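Local coordinates for protein Dmd discriminator of mRNA degradation (Enterobacteria phage RB69, PDB 5I8J) that probably acts as a phage antitoxin that binds the bacterial toxin RnlA and restrains its degradation of mRNA, at residues L5-F10 / D23-G28; W35-L40 / K56-D61; G12-G17 / N44-K49. All blocks are in the same frame, centred on the assembly; numbering follows the deposited sequence.

Contact 1: residues L5-F10 / D23-G28; sequences LTKVTF and DIMLSG
Strands 6-14 and 19-26 form an antiparallel beta hairpin, and two hydrogen-bonded pairs, Thr6 with Leu26 and Val8 with Ile24, tie its open end. Each pair is closed by two nearly straight bonds lying in the carbonyl planes; Val8 N to Ile24 O, for example, spans 2.9 Å at 175°.

Met25 lies on the face of Lys7 and Thr9. Its CB approaches Leu5 CD1 at 4.0 Å. Bends at chi2 and chi3 fold the chain back over the partner strand, so that SD rests 3.6 Å from Lys7 CB and the tip CE lies 3.5 Å from Leu5 CB. A flexible thioether suits this curled path along an exposed surface.

Farther along, Thr9 OG1 donates to Asp23 OD1 at 2.7 Å, meeting it from above the carboxylate plane. Asp23 OD2 instead accepts a hydrogen bond from a water that in turn accepts one from Lys7 NZ, and it receives Trp13 NE1 of the second subunit.

Apart from Thr6, the other face is apolar. Val8 CG2 meets Leu26 CD1 at 3.8 Å, and Ile24 CD1 sits 3.6 Å from Phe10 CE2. From here Phe10 reaches Val36, Thr37 and Leu40 of helix 30-44, and Val48 and Ala50 of strand 46-52.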
loop_
_atom_site.group_PDB
_atom_site.type_symbol
_atom_site.label_atom_id
_atom_site.label_comp_id
_atom_site.label_asym_id
_atom_site.label_seq_id
_atom_site.Cartn_x
_atom_site.Cartn_y
_atom_site.Cartn_z
ATOM N N LEU A 5 -5.317 -17.163 -8.894
ATOM C CA LEU A 5 -4.857 -16.687 -7.597
ATOM C C LEU A 5 -5.329 -15.257 -7.342
ATOM O O LEU A 5 -5.507 -14.471 -8.268
ATOM C CB LEU A 5 -3.336 -16.774 -7.516
ATOM C CG LEU A 5 -2.767 -18.194 -7.593
ATOM C CD1 LEU A 5 -1.300 -18.170 -7.953
ATOM C CD2 LEU A 5 -2.972 -18.930 -6.274
ATOM N N THR A 6 -5.556 -14.936 -6.080
ATOM C CA THR A 6 -5.898 -13.576 -5.667
ATOM C C THR A 6 -4.610 -12.852 -5.310
ATOM O O THR A 6 -3.841 -13.336 -4.491
ATOM C CB THR A 6 -6.860 -13.582 -4.468
ATOM O OG1 THR A 6 -8.062 -14.277 -4.821
ATOM C CG2 THR A 6 -7.210 -12.168 -4.026
ATOM N N LYS A 7 -4.354 -11.703 -5.937
ATOM C CA LYS A 7 -3.171 -10.927 -5.590
ATOM C C LYS A 7 -3.525 -9.936 -4.490
ATOM O O LYS A 7 -4.349 -9.038 -4.684
ATOM C CB LYS A 7 -2.605 -10.181 -6.803
ATOM C CG LYS A 7 -1.315 -9.423 -6.491
ATOM C CD LYS A 7 -0.796 -8.684 -7.714
ATOM C CE LYS A 7 -1.823 -7.674 -8.214
ATOM N NZ LYS A 7 -1.395 -6.998 -9.471
ATOM N N VAL A 8 -2.904 -10.110 -3.334
ATOM C CA VAL A 8 -3.178 -9.234 -2.206
ATOM C C VAL A 8 -1.971 -8.354 -1.956
ATOM O O VAL A 8 -0.861 -8.843 -1.810
ATOM C CB VAL A 8 -3.522 -10.037 -0.934
ATOM C CG1 VAL A 8 -3.976 -9.092 0.180
ATOM C CG2 VAL A 8 -4.620 -11.051 -1.239
ATOM N N THR A 9 -2.189 -7.045 -1.938
ATOM C CA THR A 9 -1.128 -6.111 -1.590
ATOM C C THR A 9 -1.235 -5.782 -0.103
ATOM O O THR A 9 -2.269 -5.312 0.351
ATOM C CB THR A 9 -1.211 -4.809 -2.410
ATOM O OG1 THR A 9 -1.096 -5.108 -3.815
ATOM C CG2 THR A 9 -0.100 -3.850 -1.994
ATOM N N PHE A 10 -0.174 -6.054 0.638
ATOM C CA PHE A 10 -0.114 -5.772 2.063
ATOM C C PHE A 10 0.746 -4.546 2.283
ATOM O O PHE A 10 1.844 -4.434 1.712
ATOM C CB PHE A 10 0.459 -6.963 2.841
ATOM C CG PHE A 10 -0.421 -8.178 2.834
ATOM C CD1 PHE A 10 -1.379 -8.366 3.824
ATOM C CD2 PHE A 10 -0.299 -9.130 1.837
ATOM C CE1 PHE A 10 -2.188 -9.480 3.819
ATOM C CE2 PHE A 10 -1.111 -10.251 1.823
ATOM C CZ PHE A 10 -2.056 -10.429 2.810
ATOM N N ASP A 23 3.450 -7.980 -2.234
ATOM C CA ASP A 23 2.373 -8.603 -3.001
ATOM C C ASP A 23 2.425 -10.102 -2.767
ATOM O O ASP A 23 3.470 -10.712 -2.963
ATOM C CB ASP A 23 2.510 -8.320 -4.500
ATOM C CG ASP A 23 1.910 -6.994 -4.900
ATOM O OD1 ASP A 23 1.337 -6.319 -4.026
ATOM O OD2 ASP A 23 1.985 -6.644 -6.092
ATOM N N ILE A 24 1.312 -10.693 -2.348
ATOM C CA ILE A 24 1.275 -12.131 -2.064
ATOM C C ILE A 24 0.147 -12.764 -2.863
ATOM O O ILE A 24 -0.961 -12.235 -2.880
ATOM C CB ILE A 24 1.077 -12.405 -0.555
ATOM C CG1 ILE A 24 2.188 -11.729 0.248
ATOM C CG2 ILE A 24 1.101 -13.914 -0.258
ATOM C CD1 ILE A 24 2.050 -11.877 1.752
ATOM N N MET A 25 0.423 -13.882 -3.543
ATOM C CA MET A 25 -0.630 -14.584 -4.273
ATOM C C MET A 25 -1.248 -15.641 -3.378
ATOM O O MET A 25 -0.543 -16.527 -2.880
ATOM C CB MET A 25 -0.090 -15.258 -5.539
ATOM C CG MET A 25 0.642 -14.345 -6.504
ATOM S SD MET A 25 -0.335 -12.915 -6.963
ATOM C CE MET A 25 -1.717 -13.658 -7.801
ATOM N N LEU A 26 -2.560 -15.568 -3.191
ATOM C CA LEU A 26 -3.254 -16.496 -2.301
ATOM C C LEU A 26 -4.322 -17.262 -3.057
ATOM O O LEU A 26 -5.037 -16.697 -3.876
ATOM C CB LEU A 26 -3.893 -15.747 -1.130
ATOM C CG LEU A 26 -2.939 -14.948 -0.241
ATOM C CD1 LEU A 26 -3.742 -14.158 0.796
ATOM C CD2 LEU A 26 -1.912 -15.874 0.421
ATOM N N SER A 27 -4.439 -18.554 -2.775
ATOM C CA SER A 27 -5.408 -19.371 -3.488
ATOM C C SER A 27 -6.734 -19.476 -2.745
ATOM O O SER A 27 -7.719 -19.973 -3.299
ATOM C CB SER A 27 -4.840 -20.763 -3.722
ATOM O OG SER A 27 -4.649 -21.407 -2.475
ATOM N N GLY A 28 -6.762 -19.000 -1.503
ATOM C CA GLY A 28 -7.941 -19.123 -0.671
ATOM C C GLY A 28 -8.823 -17.890 -0.684
ATOM O O GLY A 28 -8.830 -17.123 -1.644
HETATM O O HOH W 1 -7.751 -16.853 -4.128
HETATM O O HOH W 2 0.343 -5.206 -7.556
#

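Contact 2: residues W35-L40 / K56-D61; sequences WVTVQL and KVFEAD
In a two-layer alpha+beta fold, helix 30-44 lies against one face of a four-stranded antiparallel sheet, and this contact joins that helix to the edge strand 55-61. Within these segments the axes run 7.6 Å apart at 26°, so helix and strand point nearly the same way, and the small side chains of Thr37 and Ala60 suit such close layers.

Phe58 reaches up to the helix. CG anti to the backbone N (chi1 -168°) sends the ring to the helix, and chi2 turns it so that its edge meets Thr37: Thr37 CB lies in the ring plane, 3.6 Å from Phe58 CD2. One position on, Val38 CG2 also comes to the edge, 4.1 Å from Phe58 CE2.

Thr37 divides its two branches by chemistry. OG1, beside its own backbone N, bonds back to Ile33 O in the preceding turn, as helical threonines commonly do. This leaves the methyl CG2 to face the strand, 4.1 Å from Ala60 CB.

Val57 has a psi of -18°, and both it and Phe58 bond to the backbone of Ala50, consistent with a classic beta bulge. The bulge helps explain how Lys56 and Glu59, three positions apart, can pair. Lys56 NZ also has a salt bridge with Asp54 of the second subunit, while Glu59 OE1 takes Lys49 NZ; the remaining oxygen, Glu59 OE2, receives Lys56 NZ at 2.7 Å, from above the carboxylate plane.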
loop_
_atom_site.group_PDB
_atom_site.type_symbol
_atom_site.label_atom_id
_atom_site.label_comp_id
_atom_site.label_asym_id
_atom_site.label_seq_id
_atom_site.Cartn_x
_atom_site.Cartn_y
_atom_site.Cartn_z
ATOM N N TRP A 35 -6.148 -14.418 8.261
ATOM C CA TRP A 35 -5.108 -15.089 9.046
ATOM C C TRP A 35 -3.724 -14.586 8.638
ATOM O O TRP A 35 -2.886 -14.288 9.479
ATOM C CB TRP A 35 -5.174 -16.621 8.891
ATOM C CG TRP A 35 -4.334 -17.306 9.926
ATOM C CD1 TRP A 35 -4.741 -17.735 11.158
ATOM C CD2 TRP A 35 -2.927 -17.578 9.850
ATOM N NE1 TRP A 35 -3.680 -18.278 11.843
ATOM C CE2 TRP A 35 -2.557 -18.194 11.066
ATOM C CE3 TRP A 35 -1.949 -17.374 8.871
ATOM C CZ2 TRP A 35 -1.251 -18.609 11.325
ATOM C CZ3 TRP A 35 -0.649 -17.796 9.133
ATOM C CH2 TRP A 35 -0.313 -18.398 10.349
ATOM N N VAL A 36 -3.495 -14.490 7.335
ATOM C CA VAL A 36 -2.211 -14.029 6.825
ATOM C C VAL A 36 -1.958 -12.597 7.298
ATOM O O VAL A 36 -0.835 -12.257 7.694
ATOM C CB VAL A 36 -2.158 -14.125 5.283
ATOM C CG1 VAL A 36 -0.958 -13.377 4.722
ATOM C CG2 VAL A 36 -2.088 -15.588 4.880
ATOM N N THR A 37 -3.009 -11.789 7.310
ATOM C CA THR A 37 -2.891 -10.395 7.760
ATOM C C THR A 37 -2.511 -10.336 9.233
ATOM O O THR A 37 -1.595 -9.609 9.629
ATOM C CB THR A 37 -4.195 -9.617 7.530
ATOM O OG1 THR A 37 -4.507 -9.619 6.128
ATOM C CG2 THR A 37 -4.048 -8.164 8.007
ATOM N N VAL A 38 -3.211 -11.124 10.044
ATOM C CA VAL A 38 -2.962 -11.130 11.477
ATOM C C VAL A 38 -1.554 -11.615 11.760
ATOM O O VAL A 38 -0.855 -11.052 12.600
ATOM C CB VAL A 38 -3.991 -12.002 12.215
ATOM C CG1 VAL A 38 -3.566 -12.248 13.666
ATOM C CG2 VAL A 38 -5.366 -11.361 12.125
ATOM N N GLN A 39 -1.127 -12.654 11.051
ATOM C CA GLN A 39 0.209 -13.198 11.260
ATOM C C GLN A 39 1.279 -12.182 10.886
ATOM O O GLN A 39 2.234 -11.969 11.630
ATOM C CB GLN A 39 0.387 -14.488 10.451
ATOM C CG GLN A 39 1.799 -15.073 10.480
ATOM C CD GLN A 39 2.214 -15.631 11.832
ATOM O OE1 GLN A 39 1.475 -15.563 12.814
ATOM N NE2 GLN A 39 3.412 -16.194 11.882
ATOM N N LEU A 40 1.112 -11.552 9.728
ATOM C CA LEU A 40 2.045 -10.516 9.297
ATOM C C LEU A 40 2.139 -9.403 10.332
ATOM O O LEU A 40 3.232 -8.946 10.677
ATOM C CB LEU A 40 1.612 -9.928 7.952
ATOM C CG LEU A 40 2.237 -10.488 6.680
ATOM C CD1 LEU A 40 1.666 -9.743 5.478
ATOM C CD2 LEU A 40 3.759 -10.354 6.734
ATOM N N LYS A 56 -9.211 -1.675 0.410
ATOM C CA LYS A 56 -8.831 -2.298 1.676
ATOM C C LYS A 56 -9.880 -3.311 2.107
ATOM O O LYS A 56 -11.058 -2.975 2.209
ATOM C CB LYS A 56 -8.648 -1.250 2.775
ATOM C CG LYS A 56 -8.217 -1.852 4.103
ATOM C CD LYS A 56 -7.942 -0.775 5.142
ATOM C CE LYS A 56 -9.189 0.032 5.427
ATOM N NZ LYS A 56 -8.959 1.036 6.518
ATOM N N VAL A 57 -9.460 -4.548 2.365
ATOM C CA VAL A 57 -10.420 -5.595 2.705
ATOM C C VAL A 57 -10.301 -6.060 4.158
ATOM O O VAL A 57 -11.226 -6.669 4.701
ATOM C CB VAL A 57 -10.273 -6.811 1.748
ATOM C CG1 VAL A 57 -10.540 -6.386 0.294
ATOM C CG2 VAL A 57 -8.891 -7.452 1.879
ATOM N N PHE A 58 -9.168 -5.768 4.789
ATOM C CA PHE A 58 -8.943 -6.165 6.172
ATOM C C PHE A 58 -7.747 -5.419 6.732
ATOM O O PHE A 58 -6.894 -4.972 5.977
ATOM C CB PHE A 58 -8.714 -7.681 6.264
ATOM C CG PHE A 58 -8.764 -8.222 7.655
ATOM C CD1 PHE A 58 -9.947 -8.216 8.372
ATOM C CD2 PHE A 58 -7.631 -8.764 8.242
ATOM C CE1 PHE A 58 -9.993 -8.724 9.656
ATOM C CE2 PHE A 58 -7.672 -9.273 9.521
ATOM C CZ PHE A 58 -8.860 -9.250 10.231
ATOM N N GLU A 59 -7.682 -5.280 8.053
ATOM C CA GLU A 59 -6.456 -4.797 8.670
ATOM C C GLU A 59 -6.350 -5.272 10.103
ATOM O O GLU A 59 -7.363 -5.590 10.728
ATOM C CB GLU A 59 -6.373 -3.273 8.608
ATOM C CG GLU A 59 -7.431 -2.545 9.389
ATOM C CD GLU A 59 -7.496 -1.083 8.985
ATOM O OE1 GLU A 59 -6.439 -0.422 9.030
ATOM O OE2 GLU A 59 -8.588 -0.604 8.592
ATOM N N ALA A 60 -5.116 -5.333 10.597
ATOM C CA ALA A 60 -4.834 -5.786 11.959
ATOM C C ALA A 60 -3.725 -4.924 12.533
ATOM O O ALA A 60 -2.729 -4.673 11.867
ATOM C CB ALA A 60 -4.438 -7.260 11.973
ATOM N N ASP A 61 -3.894 -4.468 13.769
ATOM C CA ASP A 61 -2.924 -3.554 14.364
ATOM C C ASP A 61 -2.308 -4.175 15.607
ATOM O O ASP A 61 -2.958 -4.270 16.655
ATOM C CB ASP A 61 -3.583 -2.222 14.719
ATOM C CG ASP A 61 -2.575 -1.157 15.144
ATOM O OD1 ASP A 61 -1.376 -1.465 15.240
ATOM O OD2 ASP A 61 -2.990 -0.008 15.405
#

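Contact 3: residues G12-G17 / N44-K49; sequences GWFKSG and NNALVK
Two main-chain bonds join Trp13 and Leu47, the antiparallel hydrogen-bonded pair between strands 6-14 and 46-52. Trp13 N gives to Leu47 O at 2.8 Å, and Leu47 N returns a bond of 3.0 Å to Trp13 O; both are held in the carbonyl planes. Leu47 O is used again by Gly12 CA, which comes within 3.2 Å in a CA-H...O contact.

Farther along, a water links the two segments, accepting from Lys15 N and donating to Asn45 O at 2.8 Å. Asn45 comes just after helix 30-44: its positive phi (46°) and two bonds back into the last turn make a Schellman motif, a backbone shape that asparagine adopts more readily than most residues. Asn44 ND2 bonds to Leu40 O in the helix, while Asn44 O meets the Phe14 ring edge in plane, 3.5 Å from CD1. On the other segment, Phe14 O accepts from Gly17 N to close a type I turn, and Gly17 tolerates a positive phi.

Trp13 lies alongside Leu47, with CE3 3.9 Å from Leu47 CD2. The aliphatic part of Lys49 crosses it obliquely, CE 3.4 Å from Trp13 CZ3. Their polar ends reach the second subunit: Trp13 NE1 donates to Asp23 OD2 there, and Lys49 NZ pairs with its Asp54 as well as with Glu59 of the same chain.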
loop_
_atom_site.group_PDB
_atom_site.type_symbol
_atom_site.label_atom_id
_atom_site.label_comp_id
_atom_site.label_asym_id
_atom_site.label_seq_id
_atom_site.Cartn_x
_atom_site.Cartn_y
_atom_site.Cartn_z
ATOM N N GLY A 12 2.363 -2.331 5.492
ATOM C CA GLY A 12 2.632 -2.422 6.916
ATOM C C GLY A 12 3.333 -1.184 7.450
ATOM O O GLY A 12 4.160 -0.575 6.759
ATOM N N TRP A 13 2.959 -0.804 8.669
ATOM C CA TRP A 13 3.635 0.229 9.446
ATOM C C TRP A 13 4.193 -0.345 10.737
ATOM O O TRP A 13 3.436 -0.863 11.570
ATOM C CB TRP A 13 2.682 1.371 9.802
ATOM C CG TRP A 13 2.282 2.242 8.666
ATOM C CD1 TRP A 13 2.787 3.478 8.362
ATOM C CD2 TRP A 13 1.257 1.974 7.700
ATOM N NE1 TRP A 13 2.148 3.982 7.248
ATOM C CE2 TRP A 13 1.208 3.085 6.829
ATOM C CE3 TRP A 13 0.388 0.903 7.482
ATOM C CZ2 TRP A 13 0.321 3.150 5.751
ATOM C CZ3 TRP A 13 -0.498 0.975 6.407
ATOM C CH2 TRP A 13 -0.520 2.095 5.559
ATOM N N PHE A 14 5.509 -0.255 10.903
ATOM C CA PHE A 14 6.142 -0.612 12.167
ATOM C C PHE A 14 5.817 0.460 13.204
ATOM O O PHE A 14 5.356 1.548 12.852
ATOM C CB PHE A 14 7.663 -0.742 12.021
ATOM C CG PHE A 14 8.101 -1.886 11.152
ATOM C CD1 PHE A 14 7.933 -3.199 11.567
ATOM C CD2 PHE A 14 8.702 -1.648 9.930
ATOM C CE1 PHE A 14 8.345 -4.249 10.761
ATOM C CE2 PHE A 14 9.115 -2.693 9.123
ATOM C CZ PHE A 14 8.934 -3.994 9.536
ATOM N N LYS A 15 6.053 0.158 14.478
ATOM C CA LYS A 15 5.843 1.148 15.540
ATOM C C LYS A 15 6.676 2.404 15.318
ATOM O O LYS A 15 6.255 3.517 15.648
ATOM C CB LYS A 15 6.169 0.545 16.905
ATOM C CG LYS A 15 5.250 -0.594 17.310
ATOM C CD LYS A 15 5.779 -1.294 18.557
ATOM C CE LYS A 15 5.891 -0.327 19.720
ATOM N NZ LYS A 15 4.593 0.360 20.017
ATOM N N SER A 16 7.861 2.217 14.748
ATOM C CA SER A 16 8.747 3.327 14.365
ATOM C C SER A 16 8.174 4.264 13.305
ATOM O O SER A 16 8.692 5.367 13.096
ATOM C CB SER A 16 10.063 2.767 13.834
ATOM O OG SER A 16 9.830 2.126 12.587
ATOM N N GLY A 17 7.135 3.826 12.603
ATOM C CA GLY A 17 6.648 4.593 11.470
ATOM C C GLY A 17 7.288 4.159 10.160
ATOM O O GLY A 17 6.852 4.570 9.076
ATOM N N ASN A 44 5.411 -8.852 13.143
ATOM C CA ASN A 44 6.156 -7.621 12.938
ATOM C C ASN A 44 5.828 -6.514 13.927
ATOM O O ASN A 44 6.362 -5.404 13.812
ATOM C CB ASN A 44 5.931 -7.137 11.503
ATOM C CG ASN A 44 6.699 -7.978 10.494
ATOM O OD1 ASN A 44 7.925 -7.932 10.456
ATOM N ND2 ASN A 44 5.982 -8.755 9.684
ATOM N N ASN A 45 4.975 -6.818 14.903
ATOM C CA ASN A 45 4.469 -5.806 15.830
ATOM C C ASN A 45 4.023 -4.566 15.063
ATOM O O ASN A 45 4.437 -3.450 15.364
ATOM C CB ASN A 45 5.527 -5.443 16.866
ATOM C CG ASN A 45 5.857 -6.605 17.779
ATOM O OD1 ASN A 45 5.080 -6.937 18.667
ATOM N ND2 ASN A 45 7.009 -7.230 17.562
ATOM N N ALA A 46 3.183 -4.784 14.058
ATOM C CA ALA A 46 2.889 -3.756 13.076
ATOM C C ALA A 46 1.393 -3.591 12.829
ATOM O O ALA A 46 0.580 -4.421 13.234
ATOM C CB ALA A 46 3.606 -4.087 11.755
ATOM N N LEU A 47 1.048 -2.496 12.171
ATOM C CA LEU A 47 -0.266 -2.320 11.575
ATOM C C LEU A 47 -0.152 -2.830 10.154
ATOM O O LEU A 47 0.726 -2.394 9.424
ATOM C CB LEU A 47 -0.690 -0.848 11.587
ATOM C CG LEU A 47 -1.841 -0.446 10.662
ATOM C CD1 LEU A 47 -3.151 -1.078 11.117
ATOM C CD2 LEU A 47 -1.971 1.069 10.585
ATOM N N VAL A 48 -1.003 -3.767 9.757
ATOM C CA VAL A 48 -0.959 -4.256 8.376
ATOM C C VAL A 48 -2.339 -4.161 7.755
ATOM O O VAL A 48 -3.327 -4.558 8.378
ATOM C CB VAL A 48 -0.452 -5.715 8.297
ATOM C CG1 VAL A 48 -0.465 -6.218 6.834
ATOM C CG2 VAL A 48 0.944 -5.822 8.881
ATOM N N LYS A 49 -2.397 -3.602 6.542
ATOM C CA LYS A 49 -3.623 -3.503 5.762
ATOM C C LYS A 49 -3.513 -4.394 4.539
ATOM O O LYS A 49 -2.468 -4.412 3.879
ATOM C CB LYS A 49 -3.891 -2.066 5.315
ATOM C CG LYS A 49 -3.937 -1.044 6.436
ATOM C CD LYS A 49 -3.942 0.379 5.845
ATOM C CE LYS A 49 -3.831 1.444 6.925
ATOM N NZ LYS A 49 -5.123 1.737 7.581
HETATM O O HOH W 3 7.020 -2.495 15.089
#

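How the contacts relate
Contacts 1 and 3 both use strand 6-14, at its two ends: one binds it to strand 19-26, the other to strand 46-52, on opposite sides of the chain's centre. Both depend on main-chain bonds, and both touch the second subunit through polar side chains. Contact 2, closest to the centre, is helix-on-sheet packing by side-chain carbons, and reaches the second subunit through Lys56 at its margin. Phe10 unites all three, touching Thr37, Val36 and Leu40 of contact 2 and Val48 of contact 3. Contacts 2 and 3 are also joined in the sheet, where Ala60 O probably accepts from Val48 N. Chemistry follows place: apolar under the helix, mixed toward the surface, where charges and waters adjoin the Leu5-Met25 packing.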